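Flavodoxin (Bacillus cereus, PDB 6FSG) binds flavin mononucleotide and probably serves as a low-potential electron donor to a number of redox enzymes. Local coordinates at residues A[2-7]-A[33-38]; A[39-44]-A[69-74]; A[84-89]-A[116-121]; A[90-95]-A[122-127]. All coordinates share one frame; numbering follows the deposited sequence.

Interaction 1 of 4, residues A[2-7]-A[33-38]; sequences KLVMIF and EVIDIM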
loop_
_atom_site.group_PDB
_atom_site.type_symbol
_atom_site.label_atom_id
_atom_site.label_comp_id
_atom_site.label_asym_id
_atom_site.label_seq_id
_atom_site.Cartn_x
_atom_site.Cartn_y
_atom_site.Cartn_z
ATOM N N LYS A 2 -0.187 2.961 -15.826
ATOM C CA LYS A 2 -1.433 3.063 -15.079
ATOM C C LYS A 2 -1.295 2.317 -13.758
ATOM O O LYS A 2 -0.945 1.132 -13.736
ATOM C CB LYS A 2 -2.617 2.522 -15.883
ATOM C CG LYS A 2 -3.942 3.078 -15.399
ATOM C CD LYS A 2 -5.139 2.693 -16.266
ATOM C CE LYS A 2 -6.415 3.024 -15.504
ATOM N NZ LYS A 2 -7.704 2.752 -16.200
ATOM N N LEU A 3 -1.579 3.016 -12.668
ATOM C CA LEU A 3 -1.313 2.520 -11.330
ATOM C C LEU A 3 -2.582 2.526 -10.492
ATOM O O LEU A 3 -3.517 3.287 -10.742
ATOM C CB LEU A 3 -0.259 3.399 -10.647
ATOM C CG LEU A 3 0.997 3.653 -11.483
ATOM C CD1 LEU A 3 1.874 4.649 -10.757
ATOM C CD2 LEU A 3 1.782 2.385 -11.804
ATOM N N VAL A 4 -2.597 1.666 -9.480
ATOM C CA VAL A 4 -3.681 1.622 -8.508
ATOM C C VAL A 4 -3.099 1.627 -7.102
ATOM O O VAL A 4 -2.072 0.991 -6.834
ATOM C CB VAL A 4 -4.613 0.407 -8.735
ATOM C CG1 VAL A 4 -3.888 -0.920 -8.504
ATOM C CG2 VAL A 4 -5.881 0.520 -7.865
ATOM N N MET A 5 -3.765 2.353 -6.207
ATOM C CA MET A 5 -3.453 2.358 -4.785
ATOM C C MET A 5 -4.724 2.001 -4.028
ATOM O O MET A 5 -5.770 2.620 -4.238
ATOM C CB MET A 5 -2.963 3.741 -4.325
ATOM C CG MET A 5 -2.641 3.832 -2.837
ATOM S SD MET A 5 -2.223 5.476 -2.236
ATOM C CE MET A 5 -0.588 5.706 -2.929
ATOM N N ILE A 6 -4.630 1.031 -3.127
ATOM C CA ILE A 6 -5.743 0.681 -2.254
ATOM C C ILE A 6 -5.273 0.813 -0.821
ATOM O O ILE A 6 -4.317 0.142 -0.409
ATOM C CB ILE A 6 -6.295 -0.722 -2.538
ATOM C CG1 ILE A 6 -6.837 -0.757 -3.966
ATOM C CG2 ILE A 6 -7.369 -1.086 -1.513
ATOM C CD1 ILE A 6 -7.223 -2.115 -4.429
ATOM N N PHE A 7 -5.945 1.661 -0.057
ATOM C CA PHE A 7 -5.532 1.952 1.312
ATOM C C PHE A 7 -6.677 1.749 2.299
ATOM O O PHE A 7 -7.863 1.832 1.953
ATOM C CB PHE A 7 -4.961 3.378 1.471
ATOM C CG PHE A 7 -6.018 4.432 1.488
ATOM C CD1 PHE A 7 -6.517 4.953 0.303
ATOM C CD2 PHE A 7 -6.560 4.864 2.689
ATOM C CE1 PHE A 7 -7.537 5.904 0.317
ATOM C CE2 PHE A 7 -7.562 5.811 2.710
ATOM C CZ PHE A 7 -8.055 6.334 1.526
ATOM N N GLU A 33 -5.129 5.553 -9.652
ATOM C CA GLU A 33 -6.477 5.534 -9.099
ATOM C C GLU A 33 -6.359 5.120 -7.637
ATOM O O GLU A 33 -5.860 4.030 -7.346
ATOM C CB GLU A 33 -7.394 4.578 -9.865
ATOM C CG GLU A 33 -8.786 4.494 -9.252
ATOM C CD GLU A 33 -9.843 3.979 -10.208
ATOM O OE1 GLU A 33 -11.013 4.394 -10.061
ATOM O OE2 GLU A 33 -9.516 3.171 -11.108
ATOM N N VAL A 34 -6.774 6.005 -6.729
ATOM C CA VAL A 34 -6.642 5.818 -5.286
ATOM C C VAL A 34 -8.008 5.394 -4.760
ATOM O O VAL A 34 -8.997 6.112 -4.947
ATOM C CB VAL A 34 -6.180 7.113 -4.596
ATOM C CG1 VAL A 34 -6.095 6.925 -3.067
ATOM C CG2 VAL A 34 -4.839 7.598 -5.137
ATOM N N ILE A 35 -8.063 4.225 -4.120
ATOM C CA ILE A 35 -9.311 3.621 -3.673
ATOM C C ILE A 35 -9.206 3.268 -2.194
ATOM O O ILE A 35 -8.277 2.572 -1.777
ATOM C CB ILE A 35 -9.628 2.349 -4.486
ATOM C CG1 ILE A 35 -9.651 2.629 -5.991
ATOM C CG2 ILE A 35 -10.950 1.753 -4.026
ATOM C CD1 ILE A 35 -9.631 1.370 -6.818
ATOM N N ASP A 36 -10.186 3.709 -1.413
ATOM C CA ASP A 36 -10.322 3.318 -0.012
ATOM C C ASP A 36 -10.918 1.912 0.072
ATOM O O ASP A 36 -11.909 1.605 -0.600
ATOM C CB ASP A 36 -11.261 4.336 0.659
ATOM C CG ASP A 36 -11.295 4.242 2.174
ATOM O OD1 ASP A 36 -11.180 3.138 2.743
ATOM O OD2 ASP A 36 -11.494 5.300 2.800
ATOM N N ILE A 37 -10.322 1.059 0.916
ATOM C CA ILE A 37 -10.841 -0.295 1.112
ATOM C C ILE A 37 -12.300 -0.290 1.566
ATOM O O ILE A 37 -13.039 -1.247 1.300
ATOM C CB ILE A 37 -9.939 -1.091 2.082
ATOM C CG1 ILE A 37 -10.238 -2.591 1.991
ATOM C CG2 ILE A 37 -10.128 -0.596 3.524
ATOM C CD1 ILE A 37 -9.832 -3.229 0.682
ATOM N N MET A 38 -12.736 0.769 2.260
ATOM C CA MET A 38 -14.123 0.842 2.707
ATOM C C MET A 38 -15.093 0.865 1.533
ATOM O O MET A 38 -16.256 0.491 1.705
ATOM C CB MET A 38 -14.343 2.039 3.646
ATOM C CG MET A 38 -13.792 1.827 5.066
ATOM S SD MET A 38 -13.915 3.259 6.172
ATOM C CE MET A 38 -13.488 2.541 7.766
#
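Phe7 and Val34 meet on one face of the parallel sheet, where strands 2-7 and 31-36 run side by side, the ring carbon CE1 of Phe7 lying 3.8 Å from CG1 of Val34. The first torsion (chi1 76°) sets Phe7 CG between the backbone N and the carbonyl carbon. Asp36 lies over one face of the ring: its CA stands 4.2 Å from the Phe7 centroid, offset toward the rim, a CH-pi contact. Met5, on the same face of the sheet, bends at chi3 and packs against Ala18 and Ile21 of helix 13-26. The other face carries Val4, Ile6 and Ile35, and here CG2 of Val4 comes within 4.0 Å of CD1 of Ile35. Farther along, CG2 of Ile6 meets CD1 of Ile37 at 3.9 Å, the two side chains crossing at about a right angle. Five backbone bonds join the two segments, from Glu33 N to Leu3 O at 3.0 Å through to Ile37 N to Phe7 O at 2.8 Å, the last just past the strand end. At the polar edge OD1 of Asp36 accepts from the backbone N of Met38 at 2.9 Å, an Asx turn that starts on the last residue of the strand, while the Glu33 carboxylate bonds to Tyr49. Strand 2-7, helix 13-26 and strand 31-36 form the first beta-alpha-beta unit of the flavodoxin fold.

Interaction 2 of 4, residues A[39-44]-A[69-74]; sequences DSPEAS and LDFYDA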
loop_
_atom_site.group_PDB
_atom_site.type_symbol
_atom_site.label_atom_id
_atom_site.label_comp_id
_atom_site.label_asym_id
_atom_site.label_seq_id
_atom_site.Cartn_x
_atom_site.Cartn_y
_atom_site.Cartn_z
ATOM N N ASP A 39 -14.637 1.259 0.342
ATOM C CA ASP A 39 -15.477 1.275 -0.851
ATOM C C ASP A 39 -15.483 -0.081 -1.571
ATOM O O ASP A 39 -16.041 -0.197 -2.666
ATOM C CB ASP A 39 -15.081 2.455 -1.748
ATOM C CG ASP A 39 -15.240 3.821 -1.039
ATOM O OD1 ASP A 39 -16.068 3.942 -0.097
ATOM O OD2 ASP A 39 -14.548 4.783 -1.437
ATOM N N SER A 40 -14.913 -1.116 -0.948
ATOM C CA SER A 40 -15.042 -2.522 -1.323
ATOM C C SER A 40 -14.565 -2.872 -2.725
ATOM O O SER A 40 -15.264 -3.580 -3.458
ATOM C CB SER A 40 -16.489 -3.005 -1.137
ATOM O OG SER A 40 -16.855 -2.962 0.230
ATOM N N PRO A 41 -13.363 -2.466 -3.108
ATOM C CA PRO A 41 -12.819 -2.927 -4.390
ATOM C C PRO A 41 -12.596 -4.436 -4.396
ATOM O O PRO A 41 -12.228 -5.036 -3.385
ATOM C CB PRO A 41 -11.489 -2.172 -4.493
ATOM C CG PRO A 41 -11.081 -1.968 -3.044
ATOM C CD PRO A 41 -12.383 -1.677 -2.335
ATOM N N GLU A 42 -12.818 -5.051 -5.548
ATOM C CA GLU A 42 -12.504 -6.464 -5.707
ATOM C C GLU A 42 -11.040 -6.643 -6.095
ATOM O O GLU A 42 -10.491 -5.866 -6.886
ATOM C CB GLU A 42 -13.426 -7.114 -6.738
ATOM C CG GLU A 42 -13.422 -6.472 -8.099
ATOM C CD GLU A 42 -14.416 -7.130 -9.039
ATOM O OE1 GLU A 42 -15.227 -7.955 -8.570
ATOM O OE2 GLU A 42 -14.389 -6.821 -10.247
ATOM N N ALA A 43 -10.408 -7.677 -5.523
ATOM C CA ALA A 43 -8.982 -7.892 -5.743
ATOM C C ALA A 43 -8.641 -8.093 -7.215
ATOM O O ALA A 43 -7.515 -7.792 -7.627
ATOM C CB ALA A 43 -8.476 -9.068 -4.904
ATOM N N SER A 44 -9.583 -8.600 -8.023
ATOM C CA SER A 44 -9.291 -8.840 -9.432
ATOM C C SER A 44 -8.848 -7.575 -10.158
ATOM O O SER A 44 -8.176 -7.670 -11.191
ATOM C CB SER A 44 -10.501 -9.441 -10.156
ATOM O OG SER A 44 -11.639 -8.603 -10.074
ATOM N N LEU A 69 -9.945 -8.036 4.932
ATOM C CA LEU A 69 -9.892 -9.499 5.023
ATOM C C LEU A 69 -10.461 -10.184 3.775
ATOM O O LEU A 69 -9.869 -11.146 3.263
ATOM C CB LEU A 69 -10.593 -9.975 6.303
ATOM C CG LEU A 69 -9.910 -9.570 7.616
ATOM C CD1 LEU A 69 -10.767 -9.932 8.818
ATOM C CD2 LEU A 69 -8.530 -10.210 7.725
ATOM N N ASP A 70 -11.609 -9.722 3.269
ATOM C CA ASP A 70 -12.173 -10.354 2.079
ATOM C C ASP A 70 -11.264 -10.151 0.873
ATOM O O ASP A 70 -11.033 -11.082 0.096
ATOM C CB ASP A 70 -13.574 -9.824 1.776
ATOM C CG ASP A 70 -14.612 -10.287 2.783
ATOM O OD1 ASP A 70 -14.353 -11.253 3.539
ATOM O OD2 ASP A 70 -15.708 -9.688 2.795
ATOM N N PHE A 71 -10.738 -8.934 0.702
ATOM C CA PHE A 71 -9.812 -8.644 -0.393
ATOM C C PHE A 71 -8.579 -9.536 -0.313
ATOM O O PHE A 71 -8.131 -10.094 -1.324
ATOM C CB PHE A 71 -9.431 -7.168 -0.280
ATOM C CG PHE A 71 -8.582 -6.626 -1.406
ATOM C CD1 PHE A 71 -7.197 -6.804 -1.410
ATOM C CD2 PHE A 71 -9.158 -5.873 -2.420
ATOM C CE1 PHE A 71 -6.410 -6.263 -2.414
ATOM C CE2 PHE A 71 -8.375 -5.324 -3.416
ATOM C CZ PHE A 71 -6.997 -5.531 -3.421
ATOM N N TYR A 72 -8.031 -9.692 0.892
ATOM C CA TYR A 72 -6.852 -10.525 1.107
ATOM C C TYR A 72 -7.114 -11.970 0.704
ATOM O O TYR A 72 -6.271 -12.600 0.057
ATOM C CB TYR A 72 -6.444 -10.404 2.575
ATOM C CG TYR A 72 -5.247 -11.217 3.008
ATOM C CD1 TYR A 72 -3.956 -10.845 2.650
ATOM C CD2 TYR A 72 -5.408 -12.339 3.805
ATOM C CE1 TYR A 72 -2.864 -11.577 3.068
ATOM C CE2 TYR A 72 -4.326 -13.072 4.221
ATOM C CZ TYR A 72 -3.055 -12.695 3.854
ATOM O OH TYR A 72 -1.993 -13.458 4.299
ATOM N N ASP A 73 -8.259 -12.525 1.110
ATOM C CA ASP A 73 -8.630 -13.860 0.654
ATOM C C ASP A 73 -8.651 -13.920 -0.869
ATOM O O ASP A 73 -8.052 -14.813 -1.480
ATOM C CB ASP A 73 -9.998 -14.240 1.224
ATOM C CG ASP A 73 -9.971 -14.469 2.729
ATOM O OD1 ASP A 73 -8.870 -14.593 3.310
ATOM O OD2 ASP A 73 -11.066 -14.539 3.328
ATOM N N ALA A 74 -9.318 -12.951 -1.503
ATOM C CA ALA A 74 -9.489 -12.963 -2.952
ATOM C C ALA A 74 -8.166 -12.827 -3.694
ATOM O O ALA A 74 -8.088 -13.209 -4.870
ATOM C CB ALA A 74 -10.481 -11.866 -3.357
#
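Ala43 and Phe71 bring their CA atoms to 5.5 Å where an irregular loop runs past a short helix. Residues 40-42 have no repeating backbone, and a 3-10 segment begins at Ala43; residues 69-74 form helix 69-74, whose own bonds include Ala74 N to Asp70 O. The contact between the segments rests on van der Waals packing and on the ring of Phe71. CG of Phe71 stands anti to the backbone N (chi1 -174°), and the ring beyond it reaches the loop. CB of Ala43 sits over the ring centre, 4.0 Å from the Phe71 centroid and only 7° off the normal, a nearly axial CH-pi contact. In the flavodoxin fold this loop links strand 31-36 to strand 51-55, so the ring packs helix 69-74 against the connection between two parallel strands; Ile6 of strand 2-7 and Ile37 also pack on Phe71. The carbonyl O of Pro41 approaches in the ring plane, 3.3 Å from CD2 of Phe71. The same proline sets its CG 4.3 Å from CE2 of Phe71. Beyond the ring, the methyl groups of Ala43 and Ala74 meet, CB to CB, at 3.8 Å, about one helical turn after Phe71.

Interaction 3 of 4, residues A[84-89]-A[116-121]; sequences KAAVFG and VVLEGL. With SO4 (sulfate ion), chain C.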
loop_
_atom_site.group_PDB
_atom_site.type_symbol
_atom_site.label_atom_id
_atom_site.label_comp_id
_atom_site.label_asym_id
_atom_site.label_seq_id
_atom_site.Cartn_x
_atom_site.Cartn_y
_atom_site.Cartn_z
ATOM N N LYS A 84 4.751 -4.192 -10.733
ATOM C CA LYS A 84 5.596 -3.574 -9.714
ATOM C C LYS A 84 4.715 -3.199 -8.525
ATOM O O LYS A 84 3.629 -2.640 -8.716
ATOM C CB LYS A 84 6.271 -2.303 -10.235
ATOM C CG LYS A 84 6.812 -2.385 -11.650
ATOM C CD LYS A 84 7.836 -3.476 -11.826
ATOM C CE LYS A 84 8.374 -3.497 -13.268
ATOM N NZ LYS A 84 7.425 -4.148 -14.229
ATOM N N ALA A 85 5.174 -3.497 -7.307
ATOM C CA ALA A 85 4.343 -3.280 -6.126
ATOM C C ALA A 85 5.139 -2.756 -4.934
ATOM O O ALA A 85 6.351 -2.941 -4.827
ATOM C CB ALA A 85 3.581 -4.563 -5.747
ATOM N N ALA A 86 4.416 -2.131 -4.007
ATOM C CA ALA A 86 4.999 -1.631 -2.768
ATOM C C ALA A 86 3.881 -1.437 -1.750
ATOM O O ALA A 86 2.704 -1.349 -2.112
ATOM C CB ALA A 86 5.733 -0.309 -3.011
ATOM N N VAL A 87 4.264 -1.340 -0.471
ATOM C CA VAL A 87 3.311 -1.260 0.636
ATOM C C VAL A 87 3.792 -0.266 1.686
ATOM O O VAL A 87 4.989 -0.182 1.980
ATOM C CB VAL A 87 3.121 -2.654 1.271
ATOM C CG1 VAL A 87 2.076 -2.654 2.364
ATOM C CG2 VAL A 87 2.728 -3.683 0.221
ATOM N N PHE A 88 2.835 0.453 2.288
ATOM C CA PHE A 88 3.095 1.421 3.349
ATOM C C PHE A 88 2.006 1.311 4.417
ATOM O O PHE A 88 0.953 0.704 4.198
ATOM C CB PHE A 88 3.131 2.871 2.822
ATOM C CG PHE A 88 1.808 3.360 2.286
ATOM C CD1 PHE A 88 1.450 3.138 0.964
ATOM C CD2 PHE A 88 0.931 4.062 3.097
ATOM C CE1 PHE A 88 0.232 3.583 0.476
ATOM C CE2 PHE A 88 -0.284 4.510 2.606
ATOM C CZ PHE A 88 -0.634 4.264 1.306
ATOM N N GLY A 89 2.252 1.915 5.579
ATOM C CA GLY A 89 1.213 1.998 6.598
ATOM C C GLY A 89 1.651 2.794 7.811
ATOM O O GLY A 89 2.844 2.971 8.068
ATOM N N VAL A 116 8.054 -6.820 -5.806
ATOM C CA VAL A 116 7.996 -5.822 -4.741
ATOM C C VAL A 116 9.301 -5.042 -4.802
ATOM O O VAL A 116 10.383 -5.612 -4.618
ATOM C CB VAL A 116 7.771 -6.482 -3.375
ATOM C CG1 VAL A 116 7.864 -5.466 -2.252
ATOM C CG2 VAL A 116 6.417 -7.201 -3.371
ATOM N N VAL A 117 9.205 -3.746 -5.118
ATOM C CA VAL A 117 10.372 -2.964 -5.524
ATOM C C VAL A 117 10.899 -2.038 -4.437
ATOM O O VAL A 117 11.958 -1.417 -4.633
ATOM C CB VAL A 117 10.110 -2.166 -6.821
ATOM C CG1 VAL A 117 9.835 -3.116 -7.975
ATOM C CG2 VAL A 117 8.954 -1.196 -6.644
ATOM N N LEU A 118 10.198 -1.925 -3.310
ATOM C CA LEU A 118 10.626 -1.120 -2.180
ATOM C C LEU A 118 10.438 -1.926 -0.905
ATOM O O LEU A 118 9.558 -2.790 -0.826
ATOM C CB LEU A 118 9.797 0.174 -2.051
ATOM C CG LEU A 118 9.790 1.097 -3.265
ATOM C CD1 LEU A 118 8.828 2.251 -3.055
ATOM C CD2 LEU A 118 11.177 1.633 -3.609
ATOM N N GLU A 119 11.255 -1.624 0.103
ATOM C CA GLU A 119 10.967 -2.088 1.455
ATOM C C GLU A 119 9.644 -1.479 1.931
ATOM O O GLU A 119 9.222 -0.414 1.485
ATOM C CB GLU A 119 12.123 -1.712 2.391
ATOM C CG GLU A 119 13.476 -2.334 1.948
ATOM C CD GLU A 119 14.638 -2.108 2.900
ATOM O OE1 GLU A 119 14.558 -1.211 3.748
ATOM O OE2 GLU A 119 15.654 -2.826 2.776
ATOM N N GLY A 120 8.985 -2.153 2.867
ATOM C CA GLY A 120 7.775 -1.583 3.432
ATOM C C GLY A 120 8.074 -0.291 4.175
ATOM O O GLY A 120 9.066 -0.188 4.899
ATOM N N LEU A 121 7.196 0.701 4.003
ATOM C CA LEU A 121 7.328 1.998 4.660
ATOM C C LEU A 121 6.399 2.031 5.870
ATOM O O LEU A 121 5.174 1.931 5.722
ATOM C CB LEU A 121 6.995 3.144 3.700
ATOM C CG LEU A 121 6.934 4.550 4.327
ATOM C CD1 LEU A 121 8.246 4.974 5.016
ATOM C CD2 LEU A 121 6.521 5.629 3.330
HETATM S S SO4 C . 14.255 0.975 -0.739
HETATM O O1 SO4 C . 15.273 0.883 0.303
HETATM O O2 SO4 C . 13.920 2.365 -1.042
HETATM O O3 SO4 C . 14.763 0.382 -1.975
HETATM O O4 SO4 C . 13.073 0.244 -0.305
HETATM O O HOH W 1 7.105 -1.742 -0.080
#
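Phe88 and Leu121 stand side by side on one face of the parallel sheet of the flavodoxin fold, in the beta-alpha-beta unit of strand 84-91, helix 100-111 and strand 115-124. Their CB atoms are 4.0 Å apart, but the side chains then part: CG of Phe88 lies between the backbone N and the carbonyl carbon (chi1 65°), and its ring packs on Thr14, Met17, Ala18 and Ile21 of helix 13-26, whereas Leu121, with CG anti to the backbone N, packs on Phe138 of helix 129-144. Toward the start of the strands Leu118 reaches across, its CD1 4.0 Å from CB of Ala86. Beside it CG2 of Val117 lies 3.6 Å from the carbonyl O of Ala85. That same oxygen accepts from Val117 N, before the edge strand loops away and the register shifts by two residues. Pairing resumes with Leu121 N on Val87 O and Gly89 N on Leu121 O, the latter at 2.9 Å. Within the break a water accepts from Val87 N at 2.9 Å and also bonds to Leu118 O. On the outer side a sulfate ion, probably from the crystallisation liquor, takes a bond through its O4 from Glu119 N at 2.6 Å.

Interaction 4 of 4, residues A[90-95]-A[122-127]; sequences SCDSAY and KVELTP. With FMN (flavin mononucleotide), chain B.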
loop_
_atom_site.group_PDB
_atom_site.type_symbol
_atom_site.label_atom_id
_atom_site.label_comp_id
_atom_site.label_asym_id
_atom_site.label_seq_id
_atom_site.Cartn_x
_atom_site.Cartn_y
_atom_site.Cartn_z
ATOM N N SER A 90 0.654 3.275 8.558
ATOM C CA SER A 90 0.887 3.851 9.881
ATOM C C SER A 90 0.790 2.749 10.936
ATOM O O SER A 90 0.081 1.757 10.753
ATOM C CB SER A 90 -0.101 4.978 10.190
ATOM O OG SER A 90 0.150 5.528 11.477
ATOM N N CYS A 91 1.541 2.943 12.033
ATOM C CA CYS A 91 1.940 1.905 12.984
ATOM C C CYS A 91 1.936 2.502 14.394
ATOM O O CYS A 91 1.818 3.715 14.576
ATOM C CB CYS A 91 3.346 1.369 12.646
ATOM S SG CYS A 91 3.545 0.816 10.920
ATOM N N ASP A 92 2.095 1.652 15.408
ATOM C CA ASP A 92 2.131 2.134 16.793
ATOM C C ASP A 92 3.023 1.235 17.633
ATOM O O ASP A 92 2.715 0.054 17.828
ATOM C CB ASP A 92 0.694 2.183 17.335
ATOM C CG ASP A 92 0.559 2.830 18.712
ATOM O OD1 ASP A 92 1.553 3.034 19.438
ATOM O OD2 ASP A 92 -0.608 3.093 19.077
ATOM N N SER A 93 4.133 1.774 18.129
ATOM C CA SER A 93 5.084 0.977 18.899
ATOM C C SER A 93 4.639 0.714 20.340
ATOM O O SER A 93 5.437 0.205 21.140
ATOM C CB SER A 93 6.462 1.636 18.875
ATOM O OG SER A 93 6.377 2.937 19.415
ATOM N N ALA A 94 3.388 1.033 20.685
ATOM C CA ALA A 94 2.773 0.478 21.878
ATOM C C ALA A 94 2.346 -0.972 21.692
ATOM O O ALA A 94 1.927 -1.600 22.665
ATOM C CB ALA A 94 1.557 1.301 22.303
ATOM N N TYR A 95 2.462 -1.514 20.491
ATOM C CA TYR A 95 2.103 -2.880 20.159
ATOM C C TYR A 95 3.350 -3.664 19.794
ATOM O O TYR A 95 4.238 -3.127 19.124
ATOM C CB TYR A 95 1.126 -2.889 18.981
ATOM C CG TYR A 95 -0.223 -2.341 19.369
ATOM C CD1 TYR A 95 -0.491 -0.984 19.295
ATOM C CD2 TYR A 95 -1.213 -3.172 19.861
ATOM C CE1 TYR A 95 -1.713 -0.474 19.678
ATOM C CE2 TYR A 95 -2.441 -2.671 20.244
ATOM C CZ TYR A 95 -2.685 -1.326 20.147
ATOM O OH TYR A 95 -3.912 -0.833 20.528
ATOM N N LYS A 122 6.985 2.176 7.060
ATOM C CA LYS A 122 6.242 2.223 8.311
ATOM C C LYS A 122 6.466 3.568 8.984
ATOM O O LYS A 122 7.613 3.969 9.212
ATOM C CB LYS A 122 6.709 1.112 9.251
ATOM C CG LYS A 122 6.380 -0.281 8.745
ATOM C CD LYS A 122 6.890 -1.345 9.681
ATOM C CE LYS A 122 6.553 -2.740 9.177
ATOM N NZ LYS A 122 6.860 -3.811 10.199
ATOM N N VAL A 123 5.374 4.240 9.342
ATOM C CA VAL A 123 5.414 5.526 10.030
ATOM C C VAL A 123 4.659 5.382 11.344
ATOM O O VAL A 123 3.598 4.755 11.391
ATOM C CB VAL A 123 4.789 6.631 9.149
ATOM C CG1 VAL A 123 4.483 7.883 9.967
ATOM C CG2 VAL A 123 5.711 6.972 7.977
ATOM N N GLU A 124 5.209 5.966 12.408
ATOM C CA GLU A 124 4.582 5.946 13.728
ATOM C C GLU A 124 3.440 6.956 13.791
ATOM O O GLU A 124 3.666 8.164 13.684
ATOM C CB GLU A 124 5.634 6.303 14.780
ATOM C CG GLU A 124 5.148 6.321 16.221
ATOM C CD GLU A 124 5.176 4.953 16.862
ATOM O OE1 GLU A 124 5.984 4.108 16.415
ATOM O OE2 GLU A 124 4.400 4.721 17.817
ATOM N N LEU A 125 2.220 6.463 13.990
ATOM C CA LEU A 125 1.027 7.303 14.202
ATOM C C LEU A 125 0.966 8.402 13.138
ATOM O O LEU A 125 1.015 8.098 11.937
ATOM C CB LEU A 125 0.990 7.778 15.648
ATOM C CG LEU A 125 0.840 6.675 16.689
ATOM C CD1 LEU A 125 0.878 7.273 18.108
ATOM C CD2 LEU A 125 -0.444 5.888 16.450
ATOM N N THR A 126 0.796 9.672 13.518
ATOM C CA THR A 126 0.619 10.740 12.537
ATOM C C THR A 126 1.975 11.166 11.983
ATOM O O THR A 126 2.895 11.449 12.757
ATOM C CB THR A 126 -0.087 11.954 13.170
ATOM O OG1 THR A 126 -1.284 11.529 13.839
ATOM C CG2 THR A 126 -0.452 13.013 12.121
ATOM N N PRO A 127 2.128 11.244 10.661
ATOM C CA PRO A 127 3.413 11.661 10.089
ATOM C C PRO A 127 3.840 13.031 10.592
ATOM O O PRO A 127 3.034 13.958 10.676
ATOM C CB PRO A 127 3.130 11.712 8.582
ATOM C CG PRO A 127 1.997 10.807 8.363
ATOM C CD PRO A 127 1.172 10.814 9.626
HETATM N N1 FMN B . -0.438 -0.997 15.484
HETATM C C2 FMN B . 0.605 -1.847 15.271
HETATM O O2 FMN B . 1.596 -1.363 14.730
HETATM N N3 FMN B . 0.492 -3.189 15.608
HETATM C C4 FMN B . -0.679 -3.722 16.117
HETATM O O4 FMN B . -0.713 -4.945 16.384
HETATM C C4A FMN B . -1.758 -2.827 16.319
HETATM N N5 FMN B . -2.984 -3.229 16.826
HETATM C C5A FMN B . -4.020 -2.318 17.001
HETATM C C6 FMN B . -5.241 -2.715 17.561
HETATM C C7 FMN B . -6.268 -1.795 17.792
HETATM C C7M FMN B . -7.585 -2.251 18.383
HETATM C C8 FMN B . -6.025 -0.447 17.492
HETATM C C8M FMN B . -7.064 0.611 17.729
HETATM C C9 FMN B . -4.798 -0.044 16.977
HETATM C C9A FMN B . -3.797 -0.968 16.730
HETATM N N10 FMN B . -2.606 -0.544 16.178
HETATM C C10 FMN B . -1.601 -1.470 16.004
HETATM C "C1'" FMN B . -2.324 0.918 15.905
HETATM C "C2'" FMN B . -2.839 1.511 14.601
HETATM O "O2'" FMN B . -2.377 0.768 13.503
HETATM C "C3'" FMN B . -2.313 2.953 14.538
HETATM O "O3'" FMN B . -3.079 3.736 15.418
HETATM C "C4'" FMN B . -2.371 3.621 13.157
HETATM O "O4'" FMN B . -1.863 4.954 13.213
HETATM C "C5'" FMN B . -3.785 3.681 12.601
HETATM O "O5'" FMN B . -3.665 4.136 11.265
HETATM P P FMN B . -4.909 4.916 10.688
HETATM O O1P FMN B . -4.706 5.013 9.202
HETATM O O2P FMN B . -4.910 6.286 11.285
HETATM O O3P FMN B . -6.148 4.145 11.064
#
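Ser90 and Leu125 meet because OG of Ser90 stands anti to its backbone N (chi1 -180°), and the bend at chi2 (85°) turns CD of Glu124 toward Ser93. Here strands 84-91 and 115-124 of the flavodoxin fold end in loops that line the FMN pocket. OG of Ser90 donates to the carbonyl O of Leu125 at 2.8 Å and accepts from FMN O4', so one hydroxyl ties the ribityl chain to the neighbouring loop. On the strands, SG of Cys91, in one of two conformers, packs 3.6 Å from CB of Lys122, whose amino group makes a salt bridge to Asp103. Glu124 OE2 takes two bonds from Ser93: the backbone N at 3.0 Å on the syn side and, in one conformer, OG from above the carboxylate plane. OD1 of Asp92, 3.7 Å from that like-charged OE2, accepts from Ala94 N in an Asx turn. The Tyr95 ring lies over the isoalloxazine, its CG 3.4 Å from FMN C4A, and Asp92 N donates to FMN O2 at 3.1 Å.

The principle is that a parallel sheet builds its ligand site from the loops at one end of its strands. Interactions 1, 3 and 4 belong to the five-stranded sheet, ordered 31-36, 2-7, 51-55, 84-91, 115-124; interaction 1 joins two strands at one edge, and interactions 3 and 4 share the pair at the other. Interactions 1 and 2 come first along the chain, in series, with centres 12 Å apart, touching where Ile35 packs on Pro41. Interactions 3 and 4 interleave, centres 16 Å apart, as successive lengths of one strand pair. Met5 against Phe88 connects interactions 1 and 3; interactions 2 and 4 have centres 24 Å apart, and of the four interaction 4 touches the flavin.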